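Local coordinates for nitrite oxidoreductase subunit A (Kuenenia stuttgartiensis, PDB 7B04), which belongs to the molybdopterin oxidoreductase family and carries an iron/sulfur cluster, a molybdenum atom and two MD1 groups in its interior, at residues 523-528 / 541-546; 354-359 / 536-541; 302-307 / 330-335. All blocks are in the same frame, centred on the assembly; numbering follows the deposited sequence.

Contact 1: residues 523-528 / 541-546. With MD1 (phosphoric acid 4-(2-amino-4-oxo-3,4,5,6,-tetrahydro-pteridin-6-yl)-2-hydroxy-3,4-dimercapto-but-3-en-yl ester guanylate ester), chain C.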
loop_
_atom_site.group_PDB
_atom_site.type_symbol
_atom_site.label_atom_id
_atom_site.label_comp_id
_atom_site.label_asym_id
_atom_site.label_seq_id
_atom_site.Cartn_x
_atom_site.Cartn_y
_atom_site.Cartn_z
ATOM N N ILE B 523 -9.965 -2.414 23.090
ATOM C CA ILE B 523 -10.128 -3.505 22.142
ATOM C C ILE B 523 -10.439 -2.886 20.791
ATOM O O ILE B 523 -11.409 -2.128 20.656
ATOM C CB ILE B 523 -11.234 -4.481 22.570
ATOM C CG1 ILE B 523 -10.941 -5.029 23.964
ATOM C CG2 ILE B 523 -11.346 -5.614 21.571
ATOM C CD1 ILE B 523 -12.096 -5.770 24.591
ATOM N N HIS B 524 -9.624 -3.204 19.795
ATOM C CA HIS B 524 -9.796 -2.683 18.450
ATOM C C HIS B 524 -10.044 -3.830 17.487
ATOM O O HIS B 524 -9.394 -4.880 17.566
ATOM C CB HIS B 524 -8.588 -1.863 18.014
ATOM C CG HIS B 524 -8.478 -0.553 18.728
ATOM N ND1 HIS B 524 -9.015 0.615 18.236
ATOM C CD2 HIS B 524 -7.942 -0.240 19.928
ATOM C CE1 HIS B 524 -8.780 1.599 19.084
ATOM N NE2 HIS B 524 -8.128 1.106 20.121
ATOM N N TYR B 525 -10.987 -3.610 16.575
ATOM C CA TYR B 525 -11.386 -4.630 15.624
ATOM C C TYR B 525 -11.794 -3.977 14.320
ATOM O O TYR B 525 -11.941 -2.757 14.224
ATOM C CB TYR B 525 -12.545 -5.479 16.140
ATOM C CG TYR B 525 -13.607 -4.754 16.921
ATOM C CD1 TYR B 525 -13.436 -4.489 18.270
ATOM C CD2 TYR B 525 -14.807 -4.382 16.326
ATOM C CE1 TYR B 525 -14.404 -3.849 18.994
ATOM C CE2 TYR B 525 -15.792 -3.739 17.053
ATOM C CZ TYR B 525 -15.582 -3.477 18.382
ATOM O OH TYR B 525 -16.560 -2.839 19.098
ATOM N N GLY B 526 -11.978 -4.811 13.319
ATOM C CA GLY B 526 -12.366 -4.356 11.998
ATOM C C GLY B 526 -13.085 -5.448 11.265
ATOM O O GLY B 526 -13.752 -6.294 11.868
ATOM N N GLU B 527 -12.936 -5.438 9.951
ATOM C CA GLU B 527 -13.660 -6.338 9.071
ATOM C C GLU B 527 -12.983 -7.689 8.923
ATOM O O GLU B 527 -13.451 -8.522 8.142
ATOM C CB GLU B 527 -13.869 -5.657 7.720
ATOM C CG GLU B 527 -14.877 -4.520 7.824
ATOM C CD GLU B 527 -14.315 -3.305 8.538
ATOM O OE1 GLU B 527 -13.178 -2.908 8.225
ATOM O OE2 GLU B 527 -14.994 -2.769 9.439
ATOM N N GLY B 528 -11.880 -7.917 9.636
ATOM C CA GLY B 528 -11.410 -9.274 9.807
ATOM C C GLY B 528 -12.382 -10.127 10.588
ATOM O O GLY B 528 -12.369 -11.353 10.454
ATOM N N SER B 541 -19.829 -9.184 21.743
ATOM C CA SER B 541 -18.838 -9.871 22.560
ATOM C C SER B 541 -17.658 -8.967 22.898
ATOM O O SER B 541 -17.021 -9.141 23.942
ATOM C CB SER B 541 -18.362 -11.132 21.836
ATOM O OG SER B 541 -17.277 -11.744 22.505
ATOM N N TYR B 542 -17.346 -8.006 22.026
ATOM C CA TYR B 542 -16.184 -7.144 22.205
ATOM C C TYR B 542 -16.360 -6.081 23.286
ATOM O O TYR B 542 -15.390 -5.381 23.596
ATOM C CB TYR B 542 -15.834 -6.474 20.873
ATOM C CG TYR B 542 -15.363 -7.453 19.822
ATOM C CD1 TYR B 542 -14.817 -8.675 20.185
ATOM C CD2 TYR B 542 -15.472 -7.160 18.468
ATOM C CE1 TYR B 542 -14.386 -9.576 19.234
ATOM C CE2 TYR B 542 -15.041 -8.057 17.508
ATOM C CZ TYR B 542 -14.499 -9.264 17.898
ATOM O OH TYR B 542 -14.068 -10.164 16.953
ATOM N N TYR B 543 -17.551 -5.940 23.870
ATOM C CA TYR B 543 -17.746 -5.021 24.986
ATOM C C TYR B 543 -17.761 -5.709 26.344
ATOM O O TYR B 543 -17.562 -5.034 27.360
ATOM C CB TYR B 543 -19.051 -4.226 24.831
ATOM C CG TYR B 543 -18.963 -3.003 23.938
ATOM C CD1 TYR B 543 -18.292 -3.046 22.724
ATOM C CD2 TYR B 543 -19.543 -1.797 24.319
ATOM C CE1 TYR B 543 -18.212 -1.928 21.908
ATOM C CE2 TYR B 543 -19.463 -0.673 23.512
ATOM C CZ TYR B 543 -18.793 -0.746 22.308
ATOM O OH TYR B 543 -18.705 0.361 21.497
ATOM N N LEU B 544 -17.990 -7.022 26.389
ATOM C CA LEU B 544 -18.126 -7.710 27.673
ATOM C C LEU B 544 -16.919 -7.524 28.584
ATOM O O LEU B 544 -17.112 -7.119 29.744
ATOM C CB LEU B 544 -18.427 -9.193 27.431
ATOM C CG LEU B 544 -19.831 -9.531 26.935
ATOM C CD1 LEU B 544 -19.911 -10.992 26.543
ATOM C CD2 LEU B 544 -20.863 -9.205 28.000
ATOM N N PRO B 545 -15.677 -7.787 28.160
ATOM C CA PRO B 545 -14.549 -7.573 29.082
ATOM C C PRO B 545 -14.301 -6.110 29.394
ATOM O O PRO B 545 -13.716 -5.809 30.441
ATOM C CB PRO B 545 -13.360 -8.197 28.340
ATOM C CG PRO B 545 -13.723 -8.092 26.911
ATOM C CD PRO B 545 -15.212 -8.277 26.847
ATOM N N VAL B 546 -14.738 -5.194 28.528
ATOM C CA VAL B 546 -14.488 -3.774 28.741
ATOM C C VAL B 546 -15.620 -3.085 29.499
ATOM O O VAL B 546 -15.391 -2.030 30.108
ATOM C CB VAL B 546 -14.231 -3.081 27.388
ATOM C CG1 VAL B 546 -15.531 -2.773 26.670
ATOM C CG2 VAL B 546 -13.424 -1.821 27.574
HETATM P PB MD1 C . -9.437 -4.408 8.141
HETATM O O3B MD1 C . -9.996 -5.778 7.416
HETATM O O1B MD1 C . -8.045 -4.651 8.673
HETATM O O2B MD1 C . -10.354 -4.036 9.280
HETATM O O3A MD1 C . -9.407 -3.194 7.022
HETATM C C10 MD1 C . -10.601 -2.667 6.511
HETATM C C11 MD1 C . -10.401 -1.150 6.230
HETATM O O11 MD1 C . -8.874 -1.003 5.759
HETATM C C12 MD1 C . -11.361 -0.714 5.401
HETATM S S12 MD1 C . -13.039 -1.385 5.580
HETATM C C13 MD1 C . -11.225 0.369 4.298
HETATM S S13 MD1 C . -12.732 0.742 3.358
HETATM C C14 MD1 C . -10.021 1.055 3.915
HETATM N N15 MD1 C . -9.099 -0.095 3.283
HETATM C C16 MD1 C . -7.753 0.288 3.152
HETATM C C15 MD1 C . -6.930 -0.085 1.971
HETATM O O14 MD1 C . -7.404 -0.720 1.090
HETATM N N17 MD1 C . -5.509 0.352 1.909
HETATM C C17 MD1 C . -4.896 1.181 3.062
HETATM N N16 MD1 C . -3.510 1.603 2.991
HETATM N N18 MD1 C . -5.730 1.558 4.264
HETATM C C20 MD1 C . -7.108 1.146 4.339
HETATM N N8 MD1 C . -7.928 1.468 5.438
HETATM C C7 MD1 C . -9.385 1.938 4.957
HETATM P PA MD1 C . -9.089 -7.125 7.130
HETATM O O1A MD1 C . -9.796 -7.955 6.089
HETATM O O2A MD1 C . -7.737 -6.694 6.616
HETATM O "O5'" MD1 C . -8.890 -8.032 8.491
HETATM C "C5'" MD1 C . -7.867 -7.707 9.384
HETATM C "C4'" MD1 C . -7.242 -8.996 10.023
HETATM O "O4'" MD1 C . -8.325 -9.912 10.676
HETATM C "C1'" MD1 C . -7.908 -11.332 10.201
HETATM N N9 MD1 C . -9.042 -12.292 10.258
HETATM C C4 MD1 C . -9.525 -12.672 11.436
HETATM N N3 MD1 C . -9.148 -12.310 12.833
HETATM C C2 MD1 C . -9.871 -12.894 13.961
HETATM N N2 MD1 C . -9.504 -12.539 15.320
HETATM N N1 MD1 C . -10.950 -13.822 13.723
HETATM C C6 MD1 C . -11.305 -14.165 12.380
HETATM O O6 MD1 C . -12.190 -14.924 12.178
HETATM C C5 MD1 C . -10.540 -13.549 11.203
HETATM N N7 MD1 C . -10.663 -13.692 9.886
HETATM C C8 MD1 C . -9.736 -12.917 9.288
HETATM C "C2'" MD1 C . -7.550 -11.107 9.003
HETATM O "O2'" MD1 C . -6.730 -12.198 8.494
HETATM C "C3'" MD1 C . -6.664 -9.708 9.129
HETATM O "O3'" MD1 C . -5.309 -10.017 9.567
#
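Ile-523 and Tyr-542 mark the nearest backbone approach, with CA atoms 7.1 Å apart; at that spacing no hydrogen bond joins residues 523-528 to 541-546, and side chains make the contact. The first segment runs off a strand into a weakly bonded helical turn, the second through a loop into a short helix. CD2 of Tyr-542 sits 3.2 Å above the plane of the Tyr-525 ring, over its centre. The ring planes meet at 43°, neither stacked nor edge-to-face. With CG of Tyr-525 between backbone N and carbonyl carbon (chi1 38°), its ring lies with one face against Tyr-542 CD2. At the far end of this ring, OH lies in the plane of the Tyr-543 ring, at its edge, 3.4 Å from CE1; the same hydroxyl hydrogen-bonds His-280 and Ser-559. Ile-523 adds its CD1 tip, 3.7 Å from Pro-545 CG. Beyond the strand, Glu-527 N gives a 3.0 Å hydrogen bond to MD1 O2B, at an N-H...O angle of 151°, so the chain behind Tyr-525 holds a phosphate. Strand 521-525 lies between strands 301-304 and 558-561 of a parallel sheet, while Pro-545 and Leu-544 rest on helix 355-368.

Contact 2: residues 354-359 / 536-541. With MD1 (phosphoric acid 4-(2-amino-4-oxo-3,4,5,6,-tetrahydro-pteridin-6-yl)-2-hydroxy-3,4-dimercapto-but-3-en-yl ester guanylate ester), chain C.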
loop_
_atom_site.group_PDB
_atom_site.type_symbol
_atom_site.label_atom_id
_atom_site.label_comp_id
_atom_site.label_asym_id
_atom_site.label_seq_id
_atom_site.Cartn_x
_atom_site.Cartn_y
_atom_site.Cartn_z
ATOM N N THR B 354 -14.730 -17.454 15.268
ATOM C CA THR B 354 -14.945 -17.978 16.613
ATOM C C THR B 354 -14.563 -16.999 17.728
ATOM O O THR B 354 -14.343 -17.440 18.863
ATOM C CB THR B 354 -14.165 -19.283 16.847
ATOM O OG1 THR B 354 -12.759 -19.010 16.876
ATOM C CG2 THR B 354 -14.464 -20.309 15.766
ATOM N N ASP B 355 -14.469 -15.692 17.458
ATOM C CA ASP B 355 -13.978 -14.787 18.494
ATOM C C ASP B 355 -14.993 -14.554 19.605
ATOM O O ASP B 355 -14.598 -14.180 20.714
ATOM C CB ASP B 355 -13.586 -13.427 17.908
ATOM C CG ASP B 355 -12.284 -13.471 17.138
ATOM O OD1 ASP B 355 -11.618 -12.421 17.040
ATOM O OD2 ASP B 355 -11.937 -14.553 16.612
ATOM N N THR B 356 -16.288 -14.744 19.334
ATOM C CA THR B 356 -17.281 -14.555 20.388
ATOM C C THR B 356 -16.992 -15.473 21.565
ATOM O O THR B 356 -17.062 -15.049 22.724
ATOM C CB THR B 356 -18.694 -14.803 19.857
ATOM O OG1 THR B 356 -18.963 -13.919 18.763
ATOM C CG2 THR B 356 -19.721 -14.563 20.958
ATOM N N ALA B 357 -16.647 -16.730 21.283
ATOM C CA ALA B 357 -16.350 -17.672 22.354
ATOM C C ALA B 357 -15.148 -17.221 23.175
ATOM O O ALA B 357 -15.164 -17.310 24.407
ATOM C CB ALA B 357 -16.113 -19.064 21.770
ATOM N N LEU B 358 -14.108 -16.704 22.511
ATOM C CA LEU B 358 -12.892 -16.311 23.217
ATOM C C LEU B 358 -13.180 -15.245 24.266
ATOM O O LEU B 358 -12.756 -15.363 25.421
ATOM C CB LEU B 358 -11.846 -15.813 22.220
ATOM C CG LEU B 358 -10.543 -15.291 22.829
ATOM C CD1 LEU B 358 -9.792 -16.407 23.538
ATOM C CD2 LEU B 358 -9.669 -14.638 21.769
ATOM N N PHE B 359 -13.908 -14.197 23.884
ATOM C CA PHE B 359 -14.214 -13.128 24.824
ATOM C C PHE B 359 -15.282 -13.533 25.832
ATOM O O PHE B 359 -15.349 -12.940 26.914
ATOM C CB PHE B 359 -14.633 -11.867 24.069
ATOM C CG PHE B 359 -13.492 -11.175 23.383
ATOM C CD1 PHE B 359 -12.720 -10.249 24.063
ATOM C CD2 PHE B 359 -13.177 -11.468 22.067
ATOM C CE1 PHE B 359 -11.663 -9.615 23.438
ATOM C CE2 PHE B 359 -12.121 -10.838 21.437
ATOM C CZ PHE B 359 -11.363 -9.910 22.123
ATOM N N THR B 536 -22.337 -9.519 14.332
ATOM C CA THR B 536 -23.221 -8.881 15.307
ATOM C C THR B 536 -22.971 -9.401 16.713
ATOM O O THR B 536 -22.846 -8.619 17.664
ATOM C CB THR B 536 -24.687 -9.132 14.921
ATOM O OG1 THR B 536 -24.922 -8.694 13.582
ATOM C CG2 THR B 536 -25.628 -8.372 15.857
ATOM N N LEU B 537 -22.876 -10.716 16.851
ATOM C CA LEU B 537 -22.561 -11.315 18.140
ATOM C C LEU B 537 -21.143 -10.976 18.567
ATOM O O LEU B 537 -20.885 -10.692 19.744
ATOM C CB LEU B 537 -22.721 -12.834 18.053
ATOM C CG LEU B 537 -24.127 -13.404 18.047
ATOM C CD1 LEU B 537 -24.048 -14.807 17.479
ATOM C CD2 LEU B 537 -24.690 -13.403 19.452
ATOM N N MET B 538 -20.212 -11.004 17.615
ATOM C CA MET B 538 -18.811 -10.723 17.915
ATOM C C MET B 538 -18.630 -9.308 18.455
ATOM O O MET B 538 -17.924 -9.098 19.444
ATOM C CB MET B 538 -17.968 -10.922 16.656
ATOM C CG MET B 538 -17.322 -12.284 16.548
ATOM S SD MET B 538 -16.831 -12.588 14.834
ATOM C CE MET B 538 -15.411 -13.648 15.026
ATOM N N ASN B 539 -19.273 -8.323 17.825
ATOM C CA ASN B 539 -19.119 -6.949 18.289
ATOM C C ASN B 539 -19.729 -6.775 19.671
ATOM O O ASN B 539 -19.160 -6.089 20.530
ATOM C CB ASN B 539 -19.744 -5.985 17.287
ATOM C CG ASN B 539 -19.142 -6.120 15.910
ATOM O OD1 ASN B 539 -19.831 -6.465 14.961
ATOM N ND2 ASN B 539 -17.847 -5.856 15.797
ATOM N N ARG B 540 -20.889 -7.390 19.904
ATOM C CA ARG B 540 -21.442 -7.422 21.251
ATOM C C ARG B 540 -20.479 -8.112 22.206
ATOM O O ARG B 540 -20.315 -7.686 23.356
ATOM C CB ARG B 540 -22.796 -8.129 21.244
ATOM C CG ARG B 540 -23.879 -7.378 20.495
ATOM C CD ARG B 540 -25.103 -8.252 20.298
ATOM N NE ARG B 540 -25.720 -8.610 21.572
ATOM C CZ ARG B 540 -26.648 -9.549 21.714
ATOM N NH1 ARG B 540 -27.072 -10.231 20.658
ATOM N NH2 ARG B 540 -27.153 -9.808 22.912
ATOM N N SER B 541 -19.829 -9.184 21.743
ATOM C CA SER B 541 -18.838 -9.871 22.560
ATOM C C SER B 541 -17.658 -8.967 22.898
ATOM O O SER B 541 -17.021 -9.141 23.942
ATOM C CB SER B 541 -18.362 -11.132 21.836
ATOM O OG SER B 541 -17.277 -11.744 22.505
HETATM P PB MD1 C . -9.437 -4.408 8.141
HETATM O O3B MD1 C . -9.996 -5.778 7.416
HETATM O O1B MD1 C . -8.045 -4.651 8.673
HETATM O O2B MD1 C . -10.354 -4.036 9.280
HETATM O O3A MD1 C . -9.407 -3.194 7.022
HETATM C C10 MD1 C . -10.601 -2.667 6.511
HETATM C C11 MD1 C . -10.401 -1.150 6.230
HETATM O O11 MD1 C . -8.874 -1.003 5.759
HETATM C C12 MD1 C . -11.361 -0.714 5.401
HETATM S S12 MD1 C . -13.039 -1.385 5.580
HETATM C C13 MD1 C . -11.225 0.369 4.298
HETATM S S13 MD1 C . -12.732 0.742 3.358
HETATM C C14 MD1 C . -10.021 1.055 3.915
HETATM N N15 MD1 C . -9.099 -0.095 3.283
HETATM C C16 MD1 C . -7.753 0.288 3.152
HETATM C C15 MD1 C . -6.930 -0.085 1.971
HETATM O O14 MD1 C . -7.404 -0.720 1.090
HETATM N N17 MD1 C . -5.509 0.352 1.909
HETATM C C17 MD1 C . -4.896 1.181 3.062
HETATM N N16 MD1 C . -3.510 1.603 2.991
HETATM N N18 MD1 C . -5.730 1.558 4.264
HETATM C C20 MD1 C . -7.108 1.146 4.339
HETATM N N8 MD1 C . -7.928 1.468 5.438
HETATM C C7 MD1 C . -9.385 1.938 4.957
HETATM P PA MD1 C . -9.089 -7.125 7.130
HETATM O O1A MD1 C . -9.796 -7.955 6.089
HETATM O O2A MD1 C . -7.737 -6.694 6.616
HETATM O "O5'" MD1 C . -8.890 -8.032 8.491
HETATM C "C5'" MD1 C . -7.867 -7.707 9.384
HETATM C "C4'" MD1 C . -7.242 -8.996 10.023
HETATM O "O4'" MD1 C . -8.325 -9.912 10.676
HETATM C "C1'" MD1 C . -7.908 -11.332 10.201
HETATM N N9 MD1 C . -9.042 -12.292 10.258
HETATM C C4 MD1 C . -9.525 -12.672 11.436
HETATM N N3 MD1 C . -9.148 -12.310 12.833
HETATM C C2 MD1 C . -9.871 -12.894 13.961
HETATM N N2 MD1 C . -9.504 -12.539 15.320
HETATM N N1 MD1 C . -10.950 -13.822 13.723
HETATM C C6 MD1 C . -11.305 -14.165 12.380
HETATM O O6 MD1 C . -12.190 -14.924 12.178
HETATM C C5 MD1 C . -10.540 -13.549 11.203
HETATM N N7 MD1 C . -10.663 -13.692 9.886
HETATM C C8 MD1 C . -9.736 -12.917 9.288
HETATM C "C2'" MD1 C . -7.550 -11.107 9.003
HETATM O "O2'" MD1 C . -6.730 -12.198 8.494
HETATM C "C3'" MD1 C . -6.664 -9.708 9.129
HETATM O "O3'" MD1 C . -5.309 -10.017 9.567
#
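Met-538 lays its extended chain beside the start of helix 355-359, its CE 3.4 Å from Asp-355 CB and its CG 3.2 Å from Thr-356 OG1. One turn on, Ser-541 CB packs on Thr-356 CG2. Its OG, anti to the backbone N (chi1 172°), reaches Thr-356 O in a weak hydrogen bond of 3.3 Å and also touches Phe-359 CB. The two short helical segments run nearly alongside, axes 8.6 Å apart at 22°, with Thr-356 and Met-538 nearest in CA. Asp-355 thus has Met-538 against its CB while its carboxylate turns to MD1: N2 bonds OD1 at 2.7 Å, and N1 bonds OD2 at 3.1 Å with a fairly straight N-H...O angle of 156°. OD1 has a further weak bond from Tyr-542 OH. Two neighbouring guanine donors meeting the two oxygens of one carboxylate, here in the first turn of a helix, is the pattern by which aspartates recognise guanine, as in GTP-binding proteins, and it marks this as the guanine end of the MD1 pocket.

Contact 3: residues 302-307 / 330-335. With MD1 (phosphoric acid 4-(2-amino-4-oxo-3,4,5,6,-tetrahydro-pteridin-6-yl)-2-hydroxy-3,4-dimercapto-but-3-en-yl ester guanylate ester), chain C.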
loop_
_atom_site.group_PDB
_atom_site.type_symbol
_atom_site.label_atom_id
_atom_site.label_comp_id
_atom_site.label_asym_id
_atom_site.label_seq_id
_atom_site.Cartn_x
_atom_site.Cartn_y
_atom_site.Cartn_z
ATOM N N LEU B 302 -3.395 -2.602 24.695
ATOM C CA LEU B 302 -4.136 -2.408 23.462
ATOM C C LEU B 302 -4.356 -3.750 22.776
ATOM O O LEU B 302 -3.389 -4.432 22.425
ATOM C CB LEU B 302 -3.376 -1.445 22.562
ATOM C CG LEU B 302 -4.055 -1.264 21.234
ATOM C CD1 LEU B 302 -5.403 -0.753 21.571
ATOM C CD2 LEU B 302 -3.296 -0.206 20.573
ATOM N N ILE B 303 -5.620 -4.099 22.544
ATOM C CA ILE B 303 -6.000 -5.404 22.014
ATOM C C ILE B 303 -6.542 -5.240 20.600
ATOM O O ILE B 303 -7.381 -4.368 20.342
ATOM C CB ILE B 303 -7.032 -6.091 22.925
ATOM C CG1 ILE B 303 -6.427 -6.366 24.304
ATOM C CG2 ILE B 303 -7.538 -7.384 22.293
ATOM C CD1 ILE B 303 -7.451 -6.683 25.365
ATOM N N GLN B 304 -6.066 -6.091 19.692
ATOM C CA GLN B 304 -6.425 -6.054 18.279
ATOM C C GLN B 304 -6.940 -7.434 17.900
ATOM O O GLN B 304 -6.212 -8.423 18.037
ATOM C CB GLN B 304 -5.218 -5.678 17.405
ATOM C CG GLN B 304 -4.970 -4.186 17.235
ATOM C CD GLN B 304 -3.495 -3.860 17.057
ATOM O OE1 GLN B 304 -2.629 -4.498 17.658
ATOM N NE2 GLN B 304 -3.203 -2.870 16.221
ATOM N N THR B 305 -8.189 -7.513 17.440
ATOM C CA THR B 305 -8.814 -8.810 17.171
ATOM C C THR B 305 -9.067 -9.082 15.690
ATOM O O THR B 305 -8.702 -10.144 15.200
ATOM C CB THR B 305 -10.109 -8.952 18.011
ATOM O OG1 THR B 305 -10.532 -10.325 18.047
ATOM C CG2 THR B 305 -11.232 -8.097 17.488
ATOM N N GLY B 306 -9.695 -8.169 14.954
ATOM C CA GLY B 306 -10.022 -8.400 13.565
ATOM C C GLY B 306 -9.491 -7.308 12.665
ATOM O O GLY B 306 -10.096 -6.993 11.633
ATOM N N LYS B 307 -8.365 -6.724 13.048
ATOM C CA LYS B 307 -7.870 -5.578 12.254
ATOM C C LYS B 307 -6.354 -5.563 12.047
ATOM O O LYS B 307 -5.627 -5.806 12.993
ATOM C CB LYS B 307 -8.284 -4.312 13.002
ATOM C CG LYS B 307 -7.615 -3.027 12.583
ATOM C CD LYS B 307 -8.579 -2.068 11.989
ATOM C CE LYS B 307 -7.978 -1.228 10.896
ATOM N NZ LYS B 307 -9.029 -0.582 10.091
ATOM N N ILE B 330 0.731 -4.557 23.780
ATOM C CA ILE B 330 -0.006 -4.718 22.532
ATOM C C ILE B 330 -0.369 -6.187 22.366
ATOM O O ILE B 330 0.465 -7.070 22.598
ATOM C CB ILE B 330 0.813 -4.210 21.327
ATOM C CG1 ILE B 330 1.126 -2.722 21.493
ATOM C CG2 ILE B 330 0.067 -4.455 20.023
ATOM C CD1 ILE B 330 2.155 -2.200 20.516
ATOM N N VAL B 331 -1.614 -6.449 21.968
ATOM C CA VAL B 331 -2.112 -7.805 21.767
ATOM C C VAL B 331 -2.797 -7.883 20.410
ATOM O O VAL B 331 -3.584 -6.999 20.056
ATOM C CB VAL B 331 -3.094 -8.224 22.878
ATOM C CG1 VAL B 331 -3.560 -9.660 22.669
ATOM C CG2 VAL B 331 -2.463 -8.055 24.246
ATOM N N VAL B 332 -2.496 -8.939 19.657
ATOM C CA VAL B 332 -3.114 -9.199 18.362
ATOM C C VAL B 332 -3.684 -10.610 18.388
ATOM O O VAL B 332 -2.982 -11.559 18.754
ATOM C CB VAL B 332 -2.111 -9.039 17.202
ATOM C CG1 VAL B 332 -2.751 -9.441 15.884
ATOM C CG2 VAL B 332 -1.606 -7.607 17.136
ATOM N N ILE B 333 -4.946 -10.749 18.001
ATOM C CA ILE B 333 -5.652 -12.030 18.054
ATOM C C ILE B 333 -6.124 -12.327 16.635
ATOM O O ILE B 333 -7.237 -11.973 16.244
ATOM C CB ILE B 333 -6.826 -12.007 19.036
ATOM C CG1 ILE B 333 -6.354 -11.597 20.431
ATOM C CG2 ILE B 333 -7.520 -13.362 19.075
ATOM C CD1 ILE B 333 -7.483 -11.233 21.368
ATOM N N THR B 334 -5.295 -13.019 15.861
ATOM C CA THR B 334 -5.597 -13.291 14.465
ATOM C C THR B 334 -5.198 -14.720 14.133
ATOM O O THR B 334 -4.302 -15.282 14.775
ATOM C CB THR B 334 -4.874 -12.321 13.513
ATOM O OG1 THR B 334 -3.463 -12.353 13.764
ATOM C CG2 THR B 334 -5.394 -10.898 13.682
ATOM N N PRO B 335 -5.850 -15.336 13.143
ATOM C CA PRO B 335 -5.416 -16.674 12.716
ATOM C C PRO B 335 -4.028 -16.671 12.109
ATOM O O PRO B 335 -3.295 -17.655 12.260
ATOM C CB PRO B 335 -6.480 -17.076 11.688
ATOM C CG PRO B 335 -6.994 -15.775 11.168
ATOM C CD PRO B 335 -6.984 -14.844 12.342
HETATM P PB MD1 C . -9.437 -4.408 8.141
HETATM O O3B MD1 C . -9.996 -5.778 7.416
HETATM O O1B MD1 C . -8.045 -4.651 8.673
HETATM O O2B MD1 C . -10.354 -4.036 9.280
HETATM O O3A MD1 C . -9.407 -3.194 7.022
HETATM C C10 MD1 C . -10.601 -2.667 6.511
HETATM C C11 MD1 C . -10.401 -1.150 6.230
HETATM O O11 MD1 C . -8.874 -1.003 5.759
HETATM C C12 MD1 C . -11.361 -0.714 5.401
HETATM S S12 MD1 C . -13.039 -1.385 5.580
HETATM C C13 MD1 C . -11.225 0.369 4.298
HETATM S S13 MD1 C . -12.732 0.742 3.358
HETATM C C14 MD1 C . -10.021 1.055 3.915
HETATM N N15 MD1 C . -9.099 -0.095 3.283
HETATM C C16 MD1 C . -7.753 0.288 3.152
HETATM C C15 MD1 C . -6.930 -0.085 1.971
HETATM O O14 MD1 C . -7.404 -0.720 1.090
HETATM N N17 MD1 C . -5.509 0.352 1.909
HETATM C C17 MD1 C . -4.896 1.181 3.062
HETATM N N16 MD1 C . -3.510 1.603 2.991
HETATM N N18 MD1 C . -5.730 1.558 4.264
HETATM C C20 MD1 C . -7.108 1.146 4.339
HETATM N N8 MD1 C . -7.928 1.468 5.438
HETATM C C7 MD1 C . -9.385 1.938 4.957
HETATM P PA MD1 C . -9.089 -7.125 7.130
HETATM O O1A MD1 C . -9.796 -7.955 6.089
HETATM O O2A MD1 C . -7.737 -6.694 6.616
HETATM O "O5'" MD1 C . -8.890 -8.032 8.491
HETATM C "C5'" MD1 C . -7.867 -7.707 9.384
HETATM C "C4'" MD1 C . -7.242 -8.996 10.023
HETATM O "O4'" MD1 C . -8.325 -9.912 10.676
HETATM C "C1'" MD1 C . -7.908 -11.332 10.201
HETATM N N9 MD1 C . -9.042 -12.292 10.258
HETATM C C4 MD1 C . -9.525 -12.672 11.436
HETATM N N3 MD1 C . -9.148 -12.310 12.833
HETATM C C2 MD1 C . -9.871 -12.894 13.961
HETATM N N2 MD1 C . -9.504 -12.539 15.320
HETATM N N1 MD1 C . -10.950 -13.822 13.723
HETATM C C6 MD1 C . -11.305 -14.165 12.380
HETATM O O6 MD1 C . -12.190 -14.924 12.178
HETATM C C5 MD1 C . -10.540 -13.549 11.203
HETATM N N7 MD1 C . -10.663 -13.692 9.886
HETATM C C8 MD1 C . -9.736 -12.917 9.288
HETATM C "C2'" MD1 C . -7.550 -11.107 9.003
HETATM O "O2'" MD1 C . -6.730 -12.198 8.494
HETATM C "C3'" MD1 C . -6.664 -9.708 9.129
HETATM O "O3'" MD1 C . -5.309 -10.017 9.567
#
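A psi of -51° turns Thr-305 out of the extended form, while Ile-333 stays extended (psi 90°), and both carbonyl oxygens come to MD1 N2. Upstream the strands pair in parallel register, Leu-302 with Ile-330 through Gln-304 with Val-332. Three bonds fix this ladder: Val-331 N to Leu-302 O at 2.7 Å, Gln-304 N to Val-331 O, and Ile-333 N to Gln-304 O. On one face Ile-303 CG1 lies side by side with Val-331, 4.1 Å from its CB, and Ile-303 CG2 meets Ile-333 CD1; Leu-511 of helix 505-517 packs there. On the other, Gln-304 bends at chi2, and its OE1 touches Val-332 CG2 and, 3.6 Å away, Ile-330 CG2. MD1 N2 bonds Ile-333 O at an N-H...O angle of 135° and Thr-305 O more weakly; the modelled lengths are too short to be read literally. With Asp-355 OD1, N2 has more acceptors than its two hydrogens can serve singly, so some bonds must be shared or weak. Acceptors gathered round the 2-amino group are consistent with recognition of guanine.

Contacts 1 and 2 have centres about 7 Å apart, contacts 1 and 3 about 9 Å, and contacts 2 and 3 about 13 Å. Along the chain contact 3 closes first, as a beta-alpha-beta crossover through helix 314-321; the segments of contacts 1 and 2 then alternate and share Ser-541. Contact 3 and the 523-528 half of contact 1 lie in the same parallel sheet, where strands 301-304 and 521-525 are neighbours joined by a probable hydrogen bond from His-524 N to Ile-303 O. Contact 2 packs helices beside them, Phe-359 CE2 lying 3.4 Å from Tyr-542 CE1. All three touch one MD1, so the C-terminal strand ends and a helix start together form part of its pocket.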